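Long-range contact in peroxidase (Cellulomonas bogoriensis 69B4 = DSM 16987, PDB 6QZO), which binds heme b and probably acts as a peroxidase of the dye-decolorizing (DyP) type: residues E35-V41 against L215-D219. Sequence-based numbering, arbitrary orientation.
Sequences EHQAGIV and LWHRD
Val41 and Ile40 pack against Leu215 and the six-membered ring of Trp216. Val41 CG2 touches Leu215 CD2 at 3.6 Å, and Ile40 CG2 lies 3.8 Å from Trp216 CH2. Leu215 CD2 also sits under one face of the indole, toward its rim. The opposite face carries His36. The imidazole stacks face to face on the five-membered ring of Trp216, with centroids 3.6 Å apart and planes at 9°. With CG anti to the carbonyl carbon (chi1 -41°), the His36 imidazole is swung over the indole. His36 CB sits over the six-membered ring as a CH-pi contact, 3.8 Å from its centroid. His36 ND1 hydrogen-bonds to the carbonyl O of Gly227, which helps fix how the ring is turned. An alanine in place of Trp216 would probably leave the imidazole without its stacking partner and open a gap beside Ile40 and Val41. At the exposed edge, Glu35 OE2 and Arg218 NH1 form a long salt bridge of 3.9 Å, with the carboxylate and guanidinium planes 68° apart. This is loop-to-loop packing, the side chain of Leu215 lying about 13 Å from the heme. It joins the N-terminal and C-terminal halves of the duplicated ferredoxin-like fold of DyP-type peroxidases.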
ATOM      1  N   GLU A  35       4.986 -30.624  -2.157  1.00 27.10           N
ATOM      2  CA  GLU A  35       6.050 -30.841  -3.171  1.00 27.13           C
ATOM      3  C   GLU A  35       6.738 -29.498  -3.462  1.00 25.93           C
ATOM      4  O   GLU A  35       7.976 -29.483  -3.578  1.00 25.77           O
ATOM      5  CB  GLU A  35       5.436 -31.482  -4.432  1.00 28.19           C
ATOM      6  CG  GLU A  35       6.460 -31.938  -5.461  1.00 28.88           C
ATOM      7  CD  GLU A  35       5.948 -32.865  -6.556  1.00 30.14           C
ATOM      8  OE1 GLU A  35       4.730 -32.994  -6.698  1.00 30.40           O
ATOM      9  OE2 GLU A  35       6.778 -33.343  -7.354  1.00 31.21           O
ATOM     10  N   HIS A  36       5.978 -28.405  -3.555  1.00 25.05           N
ATOM     11  CA  HIS A  36       6.514 -27.056  -3.902  1.00 24.20           C
ATOM     12  C   HIS A  36       6.211 -26.056  -2.789  1.00 23.51           C
ATOM     13  O   HIS A  36       5.285 -26.312  -1.999  1.00 24.31           O
ATOM     14  CB  HIS A  36       5.918 -26.570  -5.226  1.00 24.11           C
ATOM     15  CG  HIS A  36       5.801 -27.625  -6.278  1.00 24.65           C
ATOM     16  ND1 HIS A  36       6.893 -28.084  -6.989  1.00 24.78           N
ATOM     17  CD2 HIS A  36       4.724 -28.277  -6.769  1.00 25.37           C
ATOM     18  CE1 HIS A  36       6.491 -28.975  -7.875  1.00 25.71           C
ATOM     19  NE2 HIS A  36       5.159 -29.117  -7.754  1.00 25.93           N
ATOM     20  N   GLN A  37       6.952 -24.951  -2.740  1.00 22.64           N
ATOM     21  CA  GLN A  37       6.614 -23.779  -1.890  1.00 21.91           C
ATOM     22  C   GLN A  37       5.298 -23.188  -2.408  1.00 21.74           C
ATOM     23  O   GLN A  37       5.070 -23.229  -3.622  1.00 22.41           O
ATOM     24  CB  GLN A  37       7.714 -22.717  -1.927  1.00 21.39           C
ATOM     25  CG  GLN A  37       8.993 -23.115  -1.196  1.00 21.31           C
ATOM     26  CD  GLN A  37       9.910 -21.945  -0.949  1.00 20.68           C
ATOM     27  OE1 GLN A  37       9.659 -21.113  -0.079  1.00 20.66           O
ATOM     28  NE2 GLN A  37      10.988 -21.876  -1.714  1.00 20.71           N
ATOM     29  N   ALA A  38       4.447 -22.680  -1.518  1.00 21.27           N
ATOM     30  CA  ALA A  38       3.224 -21.936  -1.894  1.00 20.54           C
ATOM     31  C   ALA A  38       3.658 -20.547  -2.369  1.00 19.53           C
ATOM     32  O   ALA A  38       4.833 -20.190  -2.139  1.00 19.51           O
ATOM     33  CB  ALA A  38       2.289 -21.865  -0.716  1.00 20.86           C
ATOM     34  N   GLY A  39       2.759 -19.808  -3.018  1.00 18.52           N
ATOM     35  CA  GLY A  39       3.003 -18.412  -3.420  1.00 17.74           C
ATOM     36  C   GLY A  39       3.555 -18.316  -4.821  1.00 17.45           C
ATOM     37  O   GLY A  39       3.991 -17.219  -5.199  1.00 16.82           O
ATOM     38  N   ILE A  40       3.521 -19.430  -5.564  1.00 17.63           N
ATOM     39  CA  ILE A  40       4.018 -19.528  -6.967  1.00 17.59           C
ATOM     40  C   ILE A  40       2.841 -19.879  -7.876  1.00 17.92           C
ATOM     41  O   ILE A  40       2.478 -19.011  -8.708  1.00 17.76           O
ATOM     42  CB  ILE A  40       5.193 -20.512  -7.066  1.00 17.28           C
ATOM     43  CG1 ILE A  40       6.333 -20.079  -6.138  1.00 16.93           C
ATOM     44  CG2 ILE A  40       5.672 -20.637  -8.495  1.00 17.27           C
ATOM     45  CD1 ILE A  40       7.335 -21.181  -5.836  1.00 17.05           C
ATOM     46  N   VAL A  41       2.247 -21.066  -7.712  1.00 18.47           N
ATOM     47  CA  VAL A  41       1.041 -21.474  -8.495  1.00 19.09           C
ATOM     48  C   VAL A  41      -0.217 -21.136  -7.693  1.00 19.16           C
ATOM     49  O   VAL A  41      -1.310 -21.158  -8.284  1.00 20.17           O
ATOM     50  CB  VAL A  41       1.109 -22.953  -8.921  1.00 19.96           C
ATOM     51  CG1 VAL A  41      -0.217 -23.533  -9.371  1.00 20.76           C
ATOM     52  CG2 VAL A  41       2.152 -23.084 -10.024  1.00 20.10           C
ATOM     53  N   LEU A 215       8.334 -24.924 -15.417  1.00 28.64           N
ATOM     54  CA  LEU A 215       8.295 -24.144 -14.156  1.00 27.73           C
ATOM     55  C   LEU A 215       9.177 -24.806 -13.098  1.00 29.01           C
ATOM     56  O   LEU A 215      10.011 -24.108 -12.473  1.00 29.90           O
ATOM     57  CB  LEU A 215       6.839 -24.082 -13.679  1.00 27.33           C
ATOM     58  CG  LEU A 215       6.617 -23.421 -12.320  1.00 26.02           C
ATOM     59  CD1 LEU A 215       7.103 -21.988 -12.366  1.00 25.44           C
ATOM     60  CD2 LEU A 215       5.157 -23.497 -11.910  1.00 26.06           C
ATOM     61  N   TRP A 216       8.961 -26.101 -12.887  1.00 30.95           N
ATOM     62  CA  TRP A 216       9.494 -26.886 -11.743  1.00 31.34           C
ATOM     63  C   TRP A 216      10.755 -27.647 -12.172  1.00 33.82           C
ATOM     64  O   TRP A 216      10.714 -28.311 -13.226  1.00 34.35           O
ATOM     65  CB  TRP A 216       8.420 -27.851 -11.243  1.00 30.76           C
ATOM     66  CG  TRP A 216       7.153 -27.223 -10.741  1.00 29.67           C
ATOM     67  CD1 TRP A 216       5.884 -27.558 -11.119  1.00 29.51           C
ATOM     68  CD2 TRP A 216       7.012 -26.212  -9.722  1.00 28.35           C
ATOM     69  NE1 TRP A 216       4.969 -26.828 -10.412  1.00 29.30           N
ATOM     70  CE2 TRP A 216       5.629 -25.998  -9.546  1.00 28.70           C
ATOM     71  CE3 TRP A 216       7.906 -25.478  -8.936  1.00 27.47           C
ATOM     72  CZ2 TRP A 216       5.126 -25.069  -8.631  1.00 28.36           C
ATOM     73  CZ3 TRP A 216       7.414 -24.569  -8.023  1.00 26.86           C
ATOM     74  CH2 TRP A 216       6.040 -24.359  -7.882  1.00 27.44           C
ATOM     75  N   HIS A 217      11.824 -27.541 -11.379  1.00 35.54           N
ATOM     76  CA  HIS A 217      13.049 -28.376 -11.474  1.00 37.57           C
ATOM     77  C   HIS A 217      12.695 -29.770 -10.946  1.00 40.08           C
ATOM     78  O   HIS A 217      12.113 -29.851  -9.845  1.00 40.27           O
ATOM     79  CB  HIS A 217      14.182 -27.699 -10.690  1.00 37.55           C
ATOM     80  CG  HIS A 217      15.549 -28.242 -10.927  1.00 37.64           C
ATOM     81  ND1 HIS A 217      16.079 -29.299 -10.188  1.00 37.44           N
ATOM     82  CD2 HIS A 217      16.522 -27.829 -11.767  1.00 37.57           C
ATOM     83  CE1 HIS A 217      17.320 -29.518 -10.579  1.00 38.39           C
ATOM     84  NE2 HIS A 217      17.618 -28.640 -11.562  1.00 38.22           N
ATOM     85  N   ARG A 218      12.989 -30.832 -11.709  1.00 43.63           N
ATOM     86  CA  ARG A 218      12.702 -32.228 -11.289  1.00 46.09           C
ATOM     87  C   ARG A 218      14.015 -32.996 -11.092  1.00 47.15           C
ATOM     88  O   ARG A 218      14.518 -32.996  -9.950  1.00 46.99           O
ATOM     89  CB  ARG A 218      11.758 -32.887 -12.295  1.00 48.53           C
ATOM     90  CG  ARG A 218      10.289 -32.547 -12.088  1.00 50.19           C
ATOM     91  CD  ARG A 218       9.391 -33.390 -12.985  1.00 52.85           C
ATOM     92  NE  ARG A 218       9.200 -34.774 -12.534  1.00 53.39           N
ATOM     93  CZ  ARG A 218       8.286 -35.189 -11.654  1.00 53.44           C
ATOM     94  NH1 ARG A 218       7.451 -34.342 -11.080  1.00 52.65           N
ATOM     95  NH2 ARG A 218       8.190 -36.474 -11.352  1.00 55.04           N
ATOM     96  N   ASP A 219      14.563 -33.611 -12.147  1.00 48.06           N
ATOM     97  CA  ASP A 219      15.584 -34.692 -12.021  1.00 49.23           C
ATOM     98  C   ASP A 219      16.998 -34.093 -12.002  1.00 47.42           C
ATOM     99  O   ASP A 219      17.863 -34.641 -11.287  1.00 46.27           O
ATOM    100  CB  ASP A 219      15.436 -35.746 -13.126  1.00 52.13           C
ATOM    101  CG  ASP A 219      15.450 -35.203 -14.549  1.00 53.37           C
ATOM    102  OD1 ASP A 219      14.592 -34.366 -14.877  1.00 54.73           O
ATOM    103  OD2 ASP A 219      16.304 -35.660 -15.349  1.00 54.94           O
TER